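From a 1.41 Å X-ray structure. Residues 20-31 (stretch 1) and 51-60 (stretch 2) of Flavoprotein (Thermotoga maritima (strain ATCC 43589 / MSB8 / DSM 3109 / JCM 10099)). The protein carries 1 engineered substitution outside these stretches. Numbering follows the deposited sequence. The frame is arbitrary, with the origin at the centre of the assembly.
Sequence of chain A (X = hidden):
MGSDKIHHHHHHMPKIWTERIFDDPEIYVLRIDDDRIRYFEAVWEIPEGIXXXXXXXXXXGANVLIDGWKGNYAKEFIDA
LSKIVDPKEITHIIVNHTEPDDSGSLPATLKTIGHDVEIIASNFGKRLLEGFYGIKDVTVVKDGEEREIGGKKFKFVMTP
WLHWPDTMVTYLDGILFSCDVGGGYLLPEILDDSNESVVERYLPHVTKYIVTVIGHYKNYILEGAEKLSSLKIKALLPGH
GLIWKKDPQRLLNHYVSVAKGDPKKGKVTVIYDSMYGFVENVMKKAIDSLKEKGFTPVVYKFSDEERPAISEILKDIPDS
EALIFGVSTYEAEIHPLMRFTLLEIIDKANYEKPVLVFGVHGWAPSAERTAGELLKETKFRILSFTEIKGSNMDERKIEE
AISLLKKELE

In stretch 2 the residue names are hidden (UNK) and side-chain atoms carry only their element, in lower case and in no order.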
# COMPACT_ATOMS: atom_id res chain seq x y z
N ARG A 20 -21.63 -9.37 34.22
CA ARG A 20 -21.78 -10.79 34.48
C ARG A 20 -22.60 -11.37 33.33
O ARG A 20 -23.70 -10.89 33.05
CB ARG A 20 -22.45 -11.04 35.83
CG ARG A 20 -22.34 -12.51 36.23
CD ARG A 20 -22.81 -12.76 37.65
NE ARG A 20 -24.18 -12.33 37.84
CZ ARG A 20 -24.53 -11.23 38.50
NH1 ARG A 20 -23.61 -10.44 39.06
NH2 ARG A 20 -25.82 -10.93 38.62
N ILE A 21 -22.03 -12.35 32.63
CA ILE A 21 -22.69 -12.95 31.48
C ILE A 21 -23.18 -14.37 31.76
O ILE A 21 -24.01 -14.87 30.99
CB ILE A 21 -21.80 -12.91 30.21
CG1 ILE A 21 -20.40 -13.47 30.51
CG2 ILE A 21 -21.72 -11.47 29.67
CD1 ILE A 21 -19.58 -13.73 29.26
N PHE A 22 -22.70 -15.02 32.81
CA PHE A 22 -23.25 -16.29 33.26
C PHE A 22 -23.30 -16.27 34.78
O PHE A 22 -22.45 -15.67 35.44
CB PHE A 22 -22.40 -17.49 32.81
CG PHE A 22 -22.50 -17.77 31.35
CD1 PHE A 22 -23.52 -18.56 30.86
CD2 PHE A 22 -21.57 -17.24 30.47
CE1 PHE A 22 -23.61 -18.81 29.50
CE2 PHE A 22 -21.66 -17.49 29.12
CZ PHE A 22 -22.67 -18.28 28.63
N ASP A 23 -24.32 -16.94 35.32
CA ASP A 23 -24.43 -17.11 36.75
C ASP A 23 -23.86 -18.43 37.22
O ASP A 23 -23.33 -18.50 38.34
CB ASP A 23 -25.90 -17.03 37.18
CG ASP A 23 -26.41 -15.60 37.29
OD1 ASP A 23 -25.59 -14.65 37.25
OD2 ASP A 23 -27.64 -15.42 37.42
N ASP A 24 -23.95 -19.48 36.41
CA ASP A 24 -23.48 -20.81 36.79
C ASP A 24 -22.62 -21.38 35.67
O ASP A 24 -23.15 -21.91 34.68
CB ASP A 24 -24.63 -21.77 37.08
CG ASP A 24 -24.14 -23.08 37.70
OD1 ASP A 24 -22.91 -23.25 37.82
OD2 ASP A 24 -24.99 -23.92 38.08
N PRO A 25 -21.28 -21.31 35.79
CA PRO A 25 -20.55 -20.63 36.86
C PRO A 25 -20.59 -19.12 36.67
O PRO A 25 -21.02 -18.63 35.62
CB PRO A 25 -19.13 -21.15 36.69
CG PRO A 25 -19.02 -21.46 35.25
CD PRO A 25 -20.37 -21.94 34.81
N GLU A 26 -20.14 -18.39 37.69
CA GLU A 26 -20.16 -16.93 37.66
C GLU A 26 -19.05 -16.44 36.73
O GLU A 26 -17.87 -16.60 37.05
CB GLU A 26 -19.96 -16.44 39.10
CG GLU A 26 -20.22 -14.97 39.34
CD GLU A 26 -19.95 -14.55 40.78
OE1 GLU A 26 -19.96 -15.41 41.69
OE2 GLU A 26 -19.73 -13.34 41.02
N ILE A 27 -19.42 -15.86 35.58
CA ILE A 27 -18.46 -15.43 34.57
C ILE A 27 -18.75 -13.98 34.22
O ILE A 27 -19.90 -13.61 33.97
CB ILE A 27 -18.54 -16.29 33.29
CG1 ILE A 27 -18.20 -17.75 33.60
CG2 ILE A 27 -17.61 -15.75 32.20
CD1 ILE A 27 -18.52 -18.69 32.48
N TYR A 28 -17.69 -13.16 34.19
CA TYR A 28 -17.74 -11.77 33.78
C TYR A 28 -16.94 -11.61 32.50
O TYR A 28 -15.90 -12.26 32.31
CB TYR A 28 -17.11 -10.85 34.83
CG TYR A 28 -17.85 -10.86 36.14
CD1 TYR A 28 -17.66 -11.89 37.06
CD2 TYR A 28 -18.73 -9.84 36.48
CE1 TYR A 28 -18.34 -11.91 38.25
CE2 TYR A 28 -19.42 -9.86 37.68
CZ TYR A 28 -19.21 -10.89 38.56
OH TYR A 28 -19.89 -10.93 39.76
N VAL A 29 -17.41 -10.73 31.63
CA VAL A 29 -16.60 -10.21 30.53
C VAL A 29 -16.07 -8.84 30.92
O VAL A 29 -16.79 -8.03 31.54
CB VAL A 29 -17.36 -10.14 29.19
CG1 VAL A 29 -18.57 -9.21 29.30
CG2 VAL A 29 -16.43 -9.74 28.04
N LEU A 30 -14.83 -8.58 30.54
CA LEU A 30 -14.21 -7.26 30.59
C LEU A 30 -13.83 -6.93 29.16
O LEU A 30 -12.90 -7.53 28.61
CB LEU A 30 -12.96 -7.28 31.47
CG LEU A 30 -13.22 -7.61 32.94
CD1 LEU A 30 -12.00 -8.22 33.55
CD2 LEU A 30 -13.61 -6.36 33.69
N ARG A 31 -14.55 -5.99 28.55
CA ARG A 31 -14.39 -5.66 27.14
C ARG A 31 -14.03 -4.19 27.01
O ARG A 31 -14.70 -3.33 27.59
CB ARG A 31 -15.69 -5.95 26.35
CG ARG A 31 -15.74 -5.35 24.95
CD ARG A 31 -16.98 -5.74 24.16
NE ARG A 31 -17.32 -4.68 23.21
CZ ARG A 31 -18.43 -4.64 22.48
NH1 ARG A 31 -19.31 -5.64 22.54
NH2 ARG A 31 -18.67 -3.60 21.69
N UNK A 51 -12.65 -4.76 19.50
CA UNK A 51 -12.66 -4.86 20.95
C UNK A 51 -11.63 -5.88 21.41
O UNK A 51 -11.23 -6.77 20.66
c UNK A 51 -14.05 -5.23 21.48
o UNK A 51 -14.34 -6.62 21.32
N UNK A 52 -11.21 -5.74 22.66
CA UNK A 52 -10.41 -6.76 23.36
C UNK A 52 -11.25 -7.26 24.52
O UNK A 52 -11.71 -6.46 25.35
c UNK A 52 -8.33 -5.46 22.77
c UNK A 52 -8.00 -6.06 21.56
c UNK A 52 -7.47 -3.38 21.90
o UNK A 52 -6.58 -3.31 19.62
c UNK A 52 -7.15 -4.01 20.69
c UNK A 52 -7.42 -5.35 20.52
c UNK A 52 -8.07 -4.13 22.93
c UNK A 52 -9.04 -6.24 23.84
N UNK A 53 -11.46 -8.57 24.57
CA UNK A 53 -12.37 -9.18 25.54
C UNK A 53 -11.59 -10.13 26.42
O UNK A 53 -10.95 -11.06 25.92
o UNK A 53 -14.33 -8.02 23.79
c UNK A 53 -13.46 -10.02 24.86
n UNK A 53 -14.87 -10.01 22.89
c UNK A 53 -14.25 -9.26 23.79
N UNK A 54 -11.64 -9.91 27.73
CA UNK A 54 -11.09 -10.84 28.71
C UNK A 54 -12.22 -11.31 29.61
O UNK A 54 -13.29 -10.70 29.63
c UNK A 54 -10.01 -10.14 29.55
N UNK A 55 -11.99 -12.39 30.35
CA UNK A 55 -13.06 -13.00 31.13
C UNK A 55 -12.54 -13.35 32.52
O UNK A 55 -11.37 -13.69 32.69
c UNK A 55 -14.14 -13.98 29.08
c UNK A 55 -13.78 -13.65 26.70
c UNK A 55 -15.96 -13.34 27.63
c UNK A 55 -13.59 -14.28 30.46
c UNK A 55 -13.30 -13.97 27.97
c UNK A 55 -15.47 -13.65 28.89
o UNK A 55 -15.64 -13.04 25.31
c UNK A 55 -15.12 -13.35 26.55
N UNK A 56 -13.44 -13.29 33.50
CA UNK A 56 -13.13 -13.71 34.86
C UNK A 56 -14.16 -14.75 35.31
O UNK A 56 -15.37 -14.49 35.25
c UNK A 56 -11.30 -13.15 37.42
c UNK A 56 -12.80 -12.91 37.29
c UNK A 56 -13.15 -12.53 35.84
c UNK A 56 -13.26 -11.84 38.26
N UNK A 57 -13.67 -15.90 35.76
CA UNK A 57 -14.53 -16.97 36.26
C UNK A 57 -14.31 -17.05 37.76
O UNK A 57 -13.20 -17.35 38.20
c UNK A 57 -15.33 -19.33 35.92
c UNK A 57 -14.23 -18.33 35.59
c UNK A 57 -14.07 -18.18 34.08
N UNK A 58 -15.36 -16.78 38.54
CA UNK A 58 -15.27 -16.81 39.99
C UNK A 58 -15.86 -18.12 40.47
O UNK A 58 -17.05 -18.38 40.27
c UNK A 58 -15.99 -13.08 40.87
c UNK A 58 -15.99 -15.61 40.60
c UNK A 58 -15.39 -14.28 40.14
n UNK A 58 -15.87 -11.60 42.90
c UNK A 58 -15.32 -12.83 42.22
N UNK A 59 -15.02 -18.94 41.10
CA UNK A 59 -15.39 -20.28 41.53
C UNK A 59 -15.15 -20.43 43.02
O UNK A 59 -14.63 -19.54 43.70
c UNK A 59 -14.72 -21.19 39.21
c UNK A 59 -14.58 -21.32 40.74
c UNK A 59 -13.62 -21.95 38.47
c UNK A 59 -16.10 -21.71 38.78
N UNK A 60 -15.55 -21.59 43.54
CA UNK A 60 -15.30 -21.94 44.94
C UNK A 60 -13.85 -22.36 45.04
O UNK A 60 -13.47 -23.44 44.60
o UNK A 60 -15.24 -22.92 47.55
n UNK A 60 -16.58 -24.66 47.12
c UNK A 60 -15.97 -23.54 46.78
c UNK A 60 -16.24 -23.05 45.37
O HOH W 1 -19.34 -19.76 40.26

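Position 51 carries one carbon and one oxygen, the side chain of a hydroxyl residue without a branch. Its CB lies 3.7 Å from NE of Arg31, so little bulk is placed beside the guanidinium group. This is Ser51.

At position 52 one carbon leads to a six-carbon ring bearing an oxygen. The CA-to-CB bond points away from stretch 1, and the ring stays clear of it; only the backbone takes part, its O lying 3.3 Å from CA of Arg31. The phenolic oxygen identifies Tyr52, whose hydroxyl is bonded elsewhere in the structure.

Position 53 has two carbons, the second carrying one oxygen and one nitrogen. The oxygen sits 3.2 Å from CG of Arg31, beside the aliphatic part of that long side chain. The forked end could be an acid or an amide by shape, but the elements settle it: Asn53. Its OD1 accepts a hydrogen bond from OG of Ser51 (2.8 Å).

Position 54 has a single carbon. Its backbone pairs with Leu30 through two nearly linear hydrogen bonds, Leu30 N to O of 54 and N of 54 to Leu30 O, both 2.8 Å. This is Ala54, a small apolar side chain at a buried position on the same face as Leu30.

Position 55 shows one carbon, then a six-carbon ring with an oxygen. One ring carbon lies 3.7 Å from CG2 of Val29 and 4.0 Å from CD1 of Ile21, which meets the ring at its edge. This is Tyr55, its ring broad enough to serve several aliphatic neighbours; the hydroxyl is satisfied elsewhere.

Position 56 has four carbons, forked at the second. Its CB lies 4.4 Å from CB of Tyr28, an apolar contact between paired residues. This is Leu56, an apolar side chain for a buried site.

At position 57 the first carbon carries two others, one of them 4.0 Å from CG1 of Ile27. The beta-branched pattern is that of Val57, well suited to an extended strand.

Position 58 has four carbons in a row ending in nitrogen; the third carbon packs 3.7 Å from CE1 of Tyr28. Lys58 is partly exposed, and its NZ bonds elsewhere in the structure.

Position 59 again has four carbons forked at the second. Its CA-to-CB bond points sideways, but a terminal carbon comes within 3.7 Å of CB of Pro25. The branched chain of Leu59 reaches the proline ring.

Position 60, two carbons then one oxygen and one nitrogen, is Asn60, exposed and free of stretch 1.

The contact is an antiparallel pairing of strands, ordered by backbone hydrogen bonds. Side chains alternate: Ile27, Val29, Tyr55 and Val57 share one face, Tyr28, Leu30, Ala54 and Leu56 the other. A water links the strands, accepting from N of Glu26 (3.0 Å) and donating to O of Lys58 (2.7 Å).

Stretch 2 51-60: SYNAYLVKLN
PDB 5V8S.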